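Local coordinates for protein D-alanine--D-alanine ligase (Coxiella burnetii, PDB 3TQT) that catalyses the ATP-dependent joining of two D-alanine molecules into D-alanyl-D-alanine, a building block of bacterial peptidoglycan, at residues 201-204 with 205-209; 169-172 with 173-177; 159-162 with 163-167; 132-135 with 136-140; 107-110 with 111-115. One frame throughout, in Å; residues are numbered along the deposited sequence.

Contact 1: 201-204 with 205-209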
loop_
_atom_site.group_PDB
_atom_site.type_symbol
_atom_site.label_atom_id
_atom_site.label_comp_id
_atom_site.label_asym_id
_atom_site.label_seq_id
_atom_site.Cartn_x
_atom_site.Cartn_y
_atom_site.Cartn_z
ATOM N N THR A 201 -12.181 -18.976 -26.844
ATOM C CA THR A 201 -12.753 -20.295 -26.567
ATOM C C THR A 201 -12.533 -20.722 -25.121
ATOM O O THR A 201 -11.696 -20.160 -24.431
ATOM C CB THR A 201 -12.141 -21.397 -27.469
ATOM O OG1 THR A 201 -10.761 -21.580 -27.126
ATOM C CG2 THR A 201 -12.262 -21.034 -28.929
ATOM N N GLU A 202 -13.281 -21.731 -24.678
ATOM C CA GLU A 202 -13.113 -22.286 -23.335
ATOM C C GLU A 202 -11.681 -22.743 -23.137
ATOM O O GLU A 202 -11.066 -22.479 -22.106
ATOM C CB GLU A 202 -14.030 -23.493 -23.129
ATOM C CG GLU A 202 -13.596 -24.390 -21.961
ATOM C CD GLU A 202 -13.958 -23.797 -20.620
ATOM O OE1 GLU A 202 -15.106 -23.326 -20.494
ATOM O OE2 GLU A 202 -13.104 -23.789 -19.696
ATOM N N THR A 203 -11.167 -23.455 -24.132
ATOM C CA THR A 203 -9.809 -23.979 -24.092
ATOM C C THR A 203 -8.788 -22.857 -23.990
ATOM O O THR A 203 -7.859 -22.930 -23.194
ATOM C CB THR A 203 -9.507 -24.847 -25.334
ATOM O OG1 THR A 203 -10.353 -26.004 -25.317
ATOM C CG2 THR A 203 -8.045 -25.287 -25.347
ATOM N N GLU A 204 -8.956 -21.819 -24.797
ATOM C CA GLU A 204 -8.058 -20.674 -24.728
ATOM C C GLU A 204 -8.137 -20.060 -23.349
ATOM O O GLU A 204 -7.120 -19.642 -22.785
ATOM C CB GLU A 204 -8.394 -19.635 -25.799
ATOM C CG GLU A 204 -7.894 -20.034 -27.183
ATOM C CD GLU A 204 -8.325 -19.070 -28.277
ATOM O OE1 GLU A 204 -8.565 -17.879 -27.984
ATOM O OE2 GLU A 204 -8.423 -19.512 -29.436
ATOM N N PHE A 205 -9.352 -20.022 -22.804
ATOM C CA PHE A 205 -9.573 -19.412 -21.498
ATOM C C PHE A 205 -8.723 -20.104 -20.447
ATOM O O PHE A 205 -7.935 -19.460 -19.744
ATOM C CB PHE A 205 -11.047 -19.483 -21.101
ATOM C CG PHE A 205 -11.312 -19.049 -19.689
ATOM C CD1 PHE A 205 -11.263 -17.708 -19.339
ATOM C CD2 PHE A 205 -11.615 -19.980 -18.712
ATOM C CE1 PHE A 205 -11.508 -17.314 -18.045
ATOM C CE2 PHE A 205 -11.859 -19.592 -17.413
ATOM C CZ PHE A 205 -11.806 -18.253 -17.082
ATOM N N THR A 206 -8.863 -21.421 -20.347
ATOM C CA THR A 206 -8.177 -22.136 -19.278
ATOM C C THR A 206 -6.670 -22.138 -19.526
ATOM O O THR A 206 -5.886 -22.069 -18.584
ATOM C CB THR A 206 -8.706 -23.579 -19.079
ATOM O OG1 THR A 206 -8.156 -24.432 -20.083
ATOM C CG2 THR A 206 -10.230 -23.615 -19.143
ATOM N N LYS A 207 -6.257 -22.211 -20.790
ATOM C CA LYS A 207 -4.832 -22.099 -21.074
ATOM C C LYS A 207 -4.281 -20.731 -20.653
ATOM O O LYS A 207 -3.174 -20.637 -20.133
ATOM C CB LYS A 207 -4.533 -22.365 -22.543
ATOM C CG LYS A 207 -4.501 -23.839 -22.903
ATOM C CD LYS A 207 -4.153 -24.038 -24.367
ATOM C CE LYS A 207 -4.056 -25.520 -24.708
ATOM N NZ LYS A 207 -5.285 -26.258 -24.302
ATOM N N ALA A 208 -5.052 -19.674 -20.890
ATOM C CA ALA A 208 -4.625 -18.327 -20.526
ATOM C C ALA A 208 -4.580 -18.167 -19.012
ATOM O O ALA A 208 -3.688 -17.518 -18.475
ATOM C CB ALA A 208 -5.555 -17.302 -21.125
ATOM N N VAL A 209 -5.550 -18.756 -18.325
ATOM C CA VAL A 209 -5.585 -18.672 -16.878
ATOM C C VAL A 209 -4.334 -19.313 -16.306
ATOM O O VAL A 209 -3.683 -18.753 -15.423
ATOM C CB VAL A 209 -6.840 -19.344 -16.304
ATOM C CG1 VAL A 209 -6.665 -19.619 -14.813
ATOM C CG2 VAL A 209 -8.055 -18.466 -16.547
#
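Thr201 and Phe205 meet through the first regular backbone bond of a helix, Phe205 N to Thr201 O at 2.9 Å. The same threonine is the N-cap of helix 202-212. Its OG1 accepts from Glu204 N at 3.0 Å with an N-H...O angle of 162°, supplying an acceptor for one of the first-turn amides that have no carbonyl a turn earlier. The next carbonyls follow the i to i+4 pattern: Glu202 O takes Thr206 N, Thr203 O takes Lys207 N (3.0 Å) and Glu204 O takes Ala208 N. Thr203 O has a further, weak partner in Thr206 OG1 at 3.5 Å; with chi1 at 79° that hydroxyl lies between its own backbone N and carbonyl carbon, turned back to the preceding turn. The same torsion sends Thr206 CG2 beside the carboxylate of Glu202, whose chain bends at chi2 to lie there; how closely OE2 approaches that methyl is doubtful. Thr203 and Lys207 run alongside each other, pointing the same way. Glu204 extends the other way, where its OE1 accepts from Lys200 N, just ahead of the cap. The buried side of the helix is apolar: Phe205 meets the ring of Tyr171 and touches Val170 of helix 170-177, and reaches Val185 and Val221, while Ala208 and Val209 also lie on Val185 of strand 183-187. Helix 202-212 therefore packs across the antiparallel sheet of strands 159-161, 219-223, 183-187 and 196-199, beside helix 170-177.

Contact 2: 169-172 with 173-177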
loop_
_atom_site.group_PDB
_atom_site.type_symbol
_atom_site.label_atom_id
_atom_site.label_comp_id
_atom_site.label_asym_id
_atom_site.label_seq_id
_atom_site.Cartn_x
_atom_site.Cartn_y
_atom_site.Cartn_z
ATOM N N GLY A 169 -16.471 -23.814 -15.515
ATOM C CA GLY A 169 -17.736 -23.121 -15.383
ATOM C C GLY A 169 -17.591 -21.613 -15.399
ATOM O O GLY A 169 -18.557 -20.891 -15.651
ATOM N N VAL A 170 -16.385 -21.123 -15.131
ATOM C CA VAL A 170 -16.178 -19.676 -15.088
ATOM C C VAL A 170 -16.356 -19.038 -16.454
ATOM O O VAL A 170 -17.082 -18.059 -16.589
ATOM C CB VAL A 170 -14.806 -19.295 -14.513
ATOM C CG1 VAL A 170 -14.620 -17.768 -14.544
ATOM C CG2 VAL A 170 -14.692 -19.809 -13.088
ATOM N N TYR A 171 -15.683 -19.592 -17.455
ATOM C CA TYR A 171 -15.789 -19.088 -18.816
ATOM C C TYR A 171 -17.244 -18.922 -19.210
ATOM O O TYR A 171 -17.654 -17.848 -19.655
ATOM C CB TYR A 171 -15.096 -20.030 -19.794
ATOM C CG TYR A 171 -15.097 -19.543 -21.219
ATOM C CD1 TYR A 171 -14.384 -18.409 -21.580
ATOM C CD2 TYR A 171 -15.802 -20.228 -22.217
ATOM C CE1 TYR A 171 -14.374 -17.960 -22.890
ATOM C CE2 TYR A 171 -15.801 -19.784 -23.528
ATOM C CZ TYR A 171 -15.080 -18.647 -23.854
ATOM O OH TYR A 171 -15.059 -18.182 -25.144
ATOM N N GLN A 172 -18.024 -19.988 -19.033
ATOM C CA GLN A 172 -19.419 -19.990 -19.449
ATOM C C GLN A 172 -20.236 -18.960 -18.698
ATOM O O GLN A 172 -21.091 -18.293 -19.276
ATOM C CB GLN A 172 -20.053 -21.376 -19.258
ATOM C CG GLN A 172 -21.404 -21.481 -19.944
ATOM C CD GLN A 172 -21.297 -21.123 -21.408
ATOM O OE1 GLN A 172 -20.592 -21.788 -22.156
ATOM N NE2 GLN A 172 -21.951 -20.038 -21.814
ATOM N N ARG A 173 -19.975 -18.838 -17.400
ATOM C CA ARG A 173 -20.703 -17.892 -16.573
ATOM C C ARG A 173 -20.380 -16.470 -16.988
ATOM O O ARG A 173 -21.238 -15.598 -16.950
ATOM C CB ARG A 173 -20.390 -18.092 -15.093
ATOM C CG ARG A 173 -20.864 -16.938 -14.222
ATOM C CD ARG A 173 -20.842 -17.288 -12.738
ATOM N NE ARG A 173 -19.534 -17.764 -12.294
ATOM C CZ ARG A 173 -19.178 -19.045 -12.265
ATOM N NH1 ARG A 173 -20.032 -19.981 -12.658
ATOM N NH2 ARG A 173 -17.969 -19.389 -11.847
ATOM N N LEU A 174 -19.140 -16.241 -17.397
ATOM C CA LEU A 174 -18.744 -14.908 -17.832
ATOM C C LEU A 174 -19.316 -14.593 -19.203
ATOM O O LEU A 174 -19.774 -13.475 -19.445
ATOM C CB LEU A 174 -17.221 -14.761 -17.802
ATOM C CG LEU A 174 -16.654 -14.844 -16.376
ATOM C CD1 LEU A 174 -15.170 -14.605 -16.367
ATOM C CD2 LEU A 174 -17.346 -13.840 -15.467
ATOM N N LEU A 175 -19.314 -15.582 -20.096
ATOM C CA LEU A 175 -19.972 -15.399 -21.381
ATOM C C LEU A 175 -21.447 -15.073 -21.162
ATOM O O LEU A 175 -21.997 -14.216 -21.833
ATOM C CB LEU A 175 -19.822 -16.633 -22.272
ATOM C CG LEU A 175 -18.637 -16.589 -23.237
ATOM C CD1 LEU A 175 -17.340 -16.582 -22.466
ATOM C CD2 LEU A 175 -18.688 -17.770 -24.194
ATOM N N ASP A 176 -22.069 -15.732 -20.191
ATOM C CA ASP A 176 -23.485 -15.507 -19.911
ATOM C C ASP A 176 -23.715 -14.112 -19.366
ATOM O O ASP A 176 -24.757 -13.509 -19.610
ATOM C CB ASP A 176 -24.009 -16.516 -18.893
ATOM C CG ASP A 176 -24.122 -17.919 -19.461
ATOM O OD1 ASP A 176 -24.208 -18.057 -20.695
ATOM O OD2 ASP A 176 -24.118 -18.885 -18.669
ATOM N N ARG A 177 -22.739 -13.615 -18.613
ATOM C CA ARG A 177 -22.863 -12.332 -17.946
ATOM C C ARG A 177 -22.561 -11.210 -18.908
ATOM O O ARG A 177 -23.128 -10.124 -18.818
ATOM C CB ARG A 177 -21.884 -12.254 -16.761
ATOM C CG ARG A 177 -21.970 -10.941 -16.004
ATOM C CD ARG A 177 -20.834 -10.794 -15.004
ATOM N NE ARG A 177 -20.758 -11.920 -14.078
ATOM C CZ ARG A 177 -19.876 -12.003 -13.085
ATOM N NH1 ARG A 177 -18.999 -11.023 -12.896
ATOM N NH2 ARG A 177 -19.867 -13.064 -12.287
#
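Leu175 N donates to Tyr171 O at 2.8 Å, the shortest of four backbone bonds of the i to i+4 kind that run from Arg173 N to Gly169 O through Asp176 N to Gln172 O. A side-chain bond joins the last of these pairs again: Gln172 NE2 reaches along the helix to Asp176 OD1 at 3.2 Å with an N-H...O angle of 152°. The acceptor lies almost in the amide plane of the glutamine, but the carboxylate oxygen is approached from above its own plane, the two groups being turned 42° against each other. A bend at chi2 swings the amide of Gln172 forward toward the next turn. Tyr171 OH makes a weak hydrogen bond to Lys200 O. Gly169 stands at the N-cap, and its carbonyl oxygen lies over a face of the Arg173 guanidinium, 3.5 Å from NH1, at an angle too poor for a hydrogen bond. Arg173 is folded at chi3, which lays its group across the first turn and puts NH2 3.5 Å from Val170 CG2. Leu175 CD1 sits over the face of the Tyr171 ring, 3.4 Å from the centroid and 16° off the normal, a CH-pi contact, while CD2 of the same leucine lies near CE2 and CZ. On another side of the helix, Val170 CG1 and Leu174 CD1 lie alongside each other at 3.7 Å, both residues also touching His159 of strand 159-161. Together these features describe an amphipathic surface helix of the ATP-grasp fold: apolar residues pack on the four-stranded sheet, while Gln172, Arg173 and Asp176 form an exposed polar side.

Contact 3: 159-162 with 163-167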
loop_
_atom_site.group_PDB
_atom_site.type_symbol
_atom_site.label_atom_id
_atom_site.label_comp_id
_atom_site.label_asym_id
_atom_site.label_seq_id
_atom_site.Cartn_x
_atom_site.Cartn_y
_atom_site.Cartn_z
ATOM N N HIS A 159 -13.855 -10.088 -13.471
ATOM C CA HIS A 159 -14.015 -11.201 -12.555
ATOM C C HIS A 159 -12.656 -11.680 -12.112
ATOM O O HIS A 159 -11.850 -12.102 -12.927
ATOM C CB HIS A 159 -14.775 -12.356 -13.211
ATOM C CG HIS A 159 -15.041 -13.483 -12.269
ATOM N ND1 HIS A 159 -16.007 -13.415 -11.289
ATOM C CD2 HIS A 159 -14.434 -14.684 -12.116
ATOM C CE1 HIS A 159 -16.004 -14.537 -10.592
ATOM N NE2 HIS A 159 -15.060 -15.325 -11.073
ATOM N N THR A 160 -12.404 -11.601 -10.813
ATOM C CA THR A 160 -11.118 -11.983 -10.263
ATOM C C THR A 160 -11.072 -13.498 -10.051
ATOM O O THR A 160 -12.060 -14.099 -9.646
ATOM C CB THR A 160 -10.894 -11.282 -8.917
ATOM O OG1 THR A 160 -10.804 -9.862 -9.131
ATOM C CG2 THR A 160 -9.619 -11.790 -8.228
ATOM N N LEU A 161 -9.927 -14.107 -10.352
ATOM C CA LEU A 161 -9.677 -15.499 -10.008
ATOM C C LEU A 161 -8.364 -15.588 -9.258
ATOM O O LEU A 161 -7.399 -14.886 -9.576
ATOM C CB LEU A 161 -9.567 -16.380 -11.253
ATOM C CG LEU A 161 -10.837 -16.741 -12.015
ATOM C CD1 LEU A 161 -10.461 -17.595 -13.216
ATOM C CD2 LEU A 161 -11.818 -17.483 -11.111
ATOM N N SER A 162 -8.339 -16.463 -8.265
ATOM C CA SER A 162 -7.105 -16.791 -7.581
ATOM C C SER A 162 -6.792 -18.244 -7.888
ATOM O O SER A 162 -7.653 -18.985 -8.367
ATOM C CB SER A 162 -7.249 -16.578 -6.080
ATOM O OG SER A 162 -7.408 -15.196 -5.807
ATOM N N PRO A 163 -5.550 -18.659 -7.618
ATOM C CA PRO A 163 -5.128 -20.006 -8.003
ATOM C C PRO A 163 -5.984 -21.120 -7.410
ATOM O O PRO A 163 -6.111 -22.156 -8.047
ATOM C CB PRO A 163 -3.696 -20.071 -7.477
ATOM C CG PRO A 163 -3.225 -18.667 -7.647
ATOM C CD PRO A 163 -4.408 -17.822 -7.219
ATOM N N ARG A 164 -6.569 -20.922 -6.233
ATOM C CA ARG A 164 -7.385 -21.983 -5.643
ATOM C C ARG A 164 -8.825 -22.068 -6.172
ATOM O O ARG A 164 -9.497 -23.073 -5.969
ATOM C CB ARG A 164 -7.347 -21.923 -4.110
ATOM C CG ARG A 164 -6.039 -22.474 -3.539
ATOM C CD ARG A 164 -5.689 -21.861 -2.188
ATOM N NE ARG A 164 -4.298 -22.124 -1.807
ATOM C CZ ARG A 164 -3.250 -21.438 -2.260
ATOM N NH1 ARG A 164 -3.424 -20.444 -3.122
ATOM N NH2 ARG A 164 -2.023 -21.747 -1.857
ATOM N N ASP A 165 -9.286 -21.033 -6.868
ATOM C CA ASP A 165 -10.622 -21.058 -7.452
ATOM C C ASP A 165 -10.708 -22.071 -8.592
ATOM O O ASP A 165 -9.787 -22.206 -9.393
ATOM C CB ASP A 165 -10.999 -19.680 -7.991
ATOM C CG ASP A 165 -11.071 -18.638 -6.903
ATOM O OD1 ASP A 165 -11.597 -18.966 -5.820
ATOM O OD2 ASP A 165 -10.594 -17.504 -7.125
ATOM N N ALA A 166 -11.828 -22.769 -8.674
ATOM C CA ALA A 166 -12.073 -23.641 -9.816
ATOM C C ALA A 166 -12.179 -22.755 -11.049
ATOM O O ALA A 166 -12.726 -21.660 -10.980
ATOM C CB ALA A 166 -13.354 -24.433 -9.612
ATOM N N THR A 167 -11.636 -23.217 -12.169
ATOM C CA THR A 167 -11.716 -22.481 -13.423
ATOM C C THR A 167 -12.876 -22.989 -14.277
ATOM O O THR A 167 -13.410 -22.267 -15.126
ATOM C CB THR A 167 -10.402 -22.604 -14.214
ATOM O OG1 THR A 167 -10.188 -23.977 -14.574
ATOM C CG2 THR A 167 -9.231 -22.115 -13.366
HETATM O O HOH W 1 -8.017 -20.442 -10.655
#
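Ser162 and Asp165 are joined by two direct hydrogen bonds that run in opposite senses. The stronger in geometry is Ser162 N to Asp165 OD2, 2.7 Å long with an N-H...O angle of 166°; it meets the carboxylate oxygen on the anti side, somewhat out of the plane. The aspartate is placed for this by chi1 of -63°, CG standing opposite its own carbonyl carbon, so that the carboxylate turns back over the turn toward the end of the strand. The return bond, Asp165 N to Ser162 O at 3.0 Å, is the i to i+3 bond of the beta turn, with the donor 52° above the carbonyl plane. Water adds a third link. Water 1 donates to Ser162 O at 2.7 Å and to Asp165 O at 2.8 Å, bridging the two carbonyls; Ser162 O thus accepts from both a backbone amide and a solvent molecule. Apolar contact is slight by comparison: Leu161 CD2 comes to 3.9 Å from Asp165 CB, and Leu161 itself is buried against Phe205 and Phe213. Neighbouring residues fix the surroundings: Thr160 OG1 bonds to Asp142, and the strand pairs with 219-223 through His159 to Val221 and Leu161 to Leu219. Arg164 packs on Gly238 of the second subunit. The whole is a type I beta turn from Ser162 to Asp165, with Pro163 and Arg164 at its corners, leading off the edge strand 159-161 toward helix 170-177.

Contact 4: 132-135 with 136-140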
loop_
_atom_site.group_PDB
_atom_site.type_symbol
_atom_site.label_atom_id
_atom_site.label_comp_id
_atom_site.label_asym_id
_atom_site.label_seq_id
_atom_site.Cartn_x
_atom_site.Cartn_y
_atom_site.Cartn_z
ATOM N N VAL A 132 1.349 5.181 -0.344
ATOM C CA VAL A 132 1.461 3.726 -0.339
ATOM C C VAL A 132 0.113 3.073 -0.599
ATOM O O VAL A 132 -0.010 2.192 -1.444
ATOM C CB VAL A 132 2.049 3.192 0.980
ATOM C CG1 VAL A 132 1.893 1.668 1.051
ATOM C CG2 VAL A 132 3.516 3.598 1.097
ATOM N N GLN A 133 -0.902 3.509 0.132
ATOM C CA GLN A 133 -2.218 2.915 -0.008
ATOM C C GLN A 133 -2.807 3.100 -1.394
ATOM O O GLN A 133 -3.387 2.179 -1.962
ATOM C CB GLN A 133 -3.194 3.494 1.013
ATOM C CG GLN A 133 -4.642 3.090 0.728
ATOM C CD GLN A 133 -5.639 4.127 1.208
ATOM O OE1 GLN A 133 -6.063 4.990 0.454
ATOM N NE2 GLN A 133 -6.002 4.053 2.478
ATOM N N SER A 134 -2.682 4.302 -1.926
ATOM C CA SER A 134 -3.277 4.624 -3.214
ATOM C C SER A 134 -2.527 3.908 -4.332
ATOM O O SER A 134 -3.121 3.460 -5.302
ATOM C CB SER A 134 -3.261 6.139 -3.458
ATOM O OG SER A 134 -4.055 6.437 -4.593
ATOM N N SER A 135 -1.209 3.824 -4.201
ATOM C CA SER A 135 -0.412 3.090 -5.179
ATOM C C SER A 135 -0.869 1.624 -5.202
ATOM O O SER A 135 -1.042 1.036 -6.264
ATOM C CB SER A 135 1.073 3.164 -4.824
ATOM O OG SER A 135 1.533 4.507 -4.866
ATOM N N ALA A 136 -1.049 1.043 -4.020
ATOM C CA ALA A 136 -1.404 -0.373 -3.921
ATOM C C ALA A 136 -2.791 -0.600 -4.478
ATOM O O ALA A 136 -3.026 -1.546 -5.226
ATOM C CB ALA A 136 -1.303 -0.858 -2.487
ATOM N N VAL A 137 -3.718 0.278 -4.131
ATOM C CA VAL A 137 -5.069 0.165 -4.664
ATOM C C VAL A 137 -5.119 0.288 -6.197
ATOM O O VAL A 137 -5.843 -0.454 -6.864
ATOM C CB VAL A 137 -6.025 1.187 -4.014
ATOM C CG1 VAL A 137 -7.342 1.261 -4.775
ATOM C CG2 VAL A 137 -6.271 0.815 -2.561
ATOM N N CYS A 138 -4.351 1.214 -6.750
ATOM C CA CYS A 138 -4.377 1.453 -8.189
ATOM C C CYS A 138 -3.577 0.406 -8.965
ATOM O O CYS A 138 -3.857 0.134 -10.136
ATOM C CB CYS A 138 -3.864 2.858 -8.506
ATOM S SG CYS A 138 -4.983 4.168 -7.990
ATOM N N MET A 139 -2.580 -0.169 -8.308
ATOM C CA MET A 139 -1.715 -1.168 -8.935
ATOM C C MET A 139 -2.457 -2.473 -9.199
ATOM O O MET A 139 -2.244 -3.126 -10.222
ATOM C CB MET A 139 -0.508 -1.445 -8.037
ATOM C CG MET A 139 0.478 -2.423 -8.608
ATOM S SD MET A 139 1.591 -1.596 -9.751
ATOM C CE MET A 139 2.580 -2.984 -10.307
ATOM N N GLU A 140 -3.326 -2.857 -8.273
ATOM C CA GLU A 140 -4.111 -4.077 -8.420
ATOM C C GLU A 140 -5.435 -3.677 -9.058
ATOM O O GLU A 140 -6.329 -3.165 -8.393
ATOM C CB GLU A 140 -4.365 -4.744 -7.072
ATOM C CG GLU A 140 -3.138 -4.813 -6.176
ATOM C CD GLU A 140 -2.347 -6.083 -6.377
ATOM O OE1 GLU A 140 -2.963 -7.125 -6.687
ATOM O OE2 GLU A 140 -1.108 -6.043 -6.229
#
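Ser135 and Met139, with the pairs one, two and three residues earlier, form a contact within a single buried helix, 132-139, near the centre of the chain and at the subunit interface. The evidence is four successive i to i+4 backbone bonds: Ala136 N to Val132 O (3.0 Å), Val137 N to Gln133 O, Cys138 N to Ser134 O and Met139 N to Ser135 O. The last is short, 2.8 Å, but its N-H...O angle falls to 139° near the end of the helix, and the following bond, Glu140 N to Ala136 O, is weak; Glu140 is the first residue to leave helical backbone angles. Side chains lie against carbonyl oxygens of the preceding turn. Val137 CG2 is 3.2 Å from Gln133 O, and Cys138 SG, placed beside its backbone N by chi1 of -70°, approaches Ser134 O at 3.3 Å. The two buried serine hydroxyls are satisfied by main-chain carbonyls elsewhere: Ser135 OG bonds to Asn131 O just ahead of the helix, whereas Ser134 OG, opposite its backbone N at chi1 -170°, turns away to Val294 O. At the C-terminal end, Thr144 OG1 hydrogen-bonds to Val137 O and Glu140 O, and Glu140 makes a salt bridge to Arg218. Val132 and Ser135 pack on Gln117 of helix 115-122, and Ala136 touches Gln133 of the second subunit, while helix 141-150 follows directly.

Contact 5: 107-110 with 111-115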
loop_
_atom_site.group_PDB
_atom_site.type_symbol
_atom_site.label_atom_id
_atom_site.label_comp_id
_atom_site.label_asym_id
_atom_site.label_seq_id
_atom_site.Cartn_x
_atom_site.Cartn_y
_atom_site.Cartn_z
ATOM N N HIS A 107 8.269 2.620 -13.033
ATOM C CA HIS A 107 6.973 2.088 -13.461
ATOM C C HIS A 107 6.823 0.627 -13.056
ATOM O O HIS A 107 7.797 -0.125 -13.035
ATOM C CB HIS A 107 6.796 2.196 -14.984
ATOM C CG HIS A 107 7.125 3.547 -15.548
ATOM N ND1 HIS A 107 6.377 4.674 -15.278
ATOM C CD2 HIS A 107 8.114 3.944 -16.386
ATOM C CE1 HIS A 107 6.901 5.711 -15.913
ATOM N NE2 HIS A 107 7.952 5.293 -16.592
ATOM N N GLY A 108 5.589 0.232 -12.755
ATOM C CA GLY A 108 5.263 -1.145 -12.445
ATOM C C GLY A 108 5.768 -1.635 -11.102
ATOM O O GLY A 108 5.762 -0.909 -10.099
ATOM N N THR A 109 6.196 -2.893 -11.088
ATOM C CA THR A 109 6.694 -3.527 -9.882
ATOM C C THR A 109 7.663 -2.624 -9.121
ATOM O O THR A 109 8.515 -1.950 -9.715
ATOM C CB THR A 109 7.340 -4.882 -10.211
ATOM O OG1 THR A 109 6.357 -5.733 -10.806
ATOM C CG2 THR A 109 7.873 -5.546 -8.964
ATOM N N GLN A 110 7.492 -2.604 -7.799
ATOM C CA GLN A 110 8.321 -1.817 -6.879
ATOM C C GLN A 110 8.005 -0.319 -6.908
ATOM O O GLN A 110 7.910 0.327 -5.860
ATOM C CB GLN A 110 9.821 -2.057 -7.130
ATOM C CG GLN A 110 10.219 -3.533 -7.298
ATOM C CD GLN A 110 9.880 -4.398 -6.096
ATOM O OE1 GLN A 110 8.794 -4.295 -5.531
ATOM N NE2 GLN A 110 10.806 -5.268 -5.710
ATOM N N GLY A 111 7.829 0.226 -8.107
ATOM C CA GLY A 111 7.690 1.663 -8.275
ATOM C C GLY A 111 6.283 2.206 -8.113
ATOM O O GLY A 111 6.101 3.315 -7.617
ATOM N N GLU A 112 5.288 1.443 -8.555
ATOM C CA GLU A 112 3.904 1.899 -8.498
ATOM C C GLU A 112 3.102 1.120 -7.477
ATOM O O GLU A 112 1.953 1.463 -7.210
ATOM C CB GLU A 112 3.216 1.747 -9.863
ATOM C CG GLU A 112 3.726 2.690 -10.923
ATOM C CD GLU A 112 2.936 2.586 -12.218
ATOM O OE1 GLU A 112 1.851 3.197 -12.315
ATOM O OE2 GLU A 112 3.405 1.890 -13.137
ATOM N N ASP A 113 3.695 0.059 -6.931
ATOM C CA ASP A 113 2.954 -0.866 -6.075
ATOM C C ASP A 113 3.039 -0.521 -4.601
ATOM O O ASP A 113 2.647 -1.317 -3.751
ATOM C CB ASP A 113 3.392 -2.318 -6.280
ATOM C CG ASP A 113 4.872 -2.544 -5.997
ATOM O OD1 ASP A 113 5.565 -1.647 -5.461
ATOM O OD2 ASP A 113 5.344 -3.648 -6.331
ATOM N N GLY A 114 3.567 0.660 -4.306
ATOM C CA GLY A 114 3.675 1.097 -2.939
ATOM C C GLY A 114 4.986 0.760 -2.270
ATOM O O GLY A 114 5.260 1.282 -1.206
ATOM N N ALA A 115 5.803 -0.104 -2.870
ATOM C CA ALA A 115 7.051 -0.500 -2.220
ATOM C C ALA A 115 8.009 0.680 -2.064
ATOM O O ALA A 115 8.466 0.980 -0.961
ATOM C CB ALA A 115 7.725 -1.655 -2.970
#
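Gly108 and Glu112 hold each other by two bonds. Gly108 N donates to Glu112 OE2 at 2.8 Å, using the anti lone pair of that oxygen, and Glu112 N donates back to Gly108 O at 2.9 Å, lying in the carbonyl plane; both N-H...O angles are 164°. Gly111 N adds two weak bonds, to Gly108 O and Thr109 O. A second carboxylate, of Asp113, does the same for Gln110: Gln110 N donates to Asp113 OD2 at 2.8 Å from 51° above the carboxylate plane. Asp113 OD1 accepts from Ala115 N at 3.0 Å, an Asx turn that leads into helix 115-122. With chi1 at 59°, the carboxylate of Asp113 stands between its own N and carbonyl carbon, where its two oxygens can serve these two amides. Glu112 is instead extended beyond CG, which carries OE2 to the more distant Gly108. Gln110 and Asp113 side chains lie alongside, their planes steeply turned against each other, with Gln110 OE1 3.8 Å from Ala115 CB. Farther out, Glu112 OE1 accepts from Ile320 N, and His107 is fixed through ND1 to Ile320 O and NE2 to Ser24 OG. Gln117 NE2 bonds to Gly111 O, while Met139 lies against Glu112 and Asp113. On the second subunit, Leu122 packs on Gln110. The chemistry implies that two acidic side chains organise this buried loop by accepting main-chain N-H groups and so fixing its backbone. Through the Ile320 amide, Glu112 also ties the loop to the neighbourhood of Asn318, a predicted magnesium ligand.

Overall arrangement
The five contacts fall into two groups. Contacts 1 and 2 lie on helices packed on the sheet whose edge strand carries contact 3, the three centres 12 to 13 Å apart: Phe205 CB meets Tyr171 CD1 at 3.5 Å, and Leu174 CD2 meets His159 CB at 3.7 Å. Contacts 4 and 5 form a central pair, centres 9 Å apart, in which Met139 CE lies 3.6 Å from Gly108 C; both touch the second subunit. The groups do not touch; contact 3 comes nearest to contact 4, with nearest atoms about 8 Å apart. The predicted magnesium sites adjoin the central pair: the Glu112 side chain is about 4 Å from that of Asn318 and that of Cys138 about 7 Å from that of Glu316.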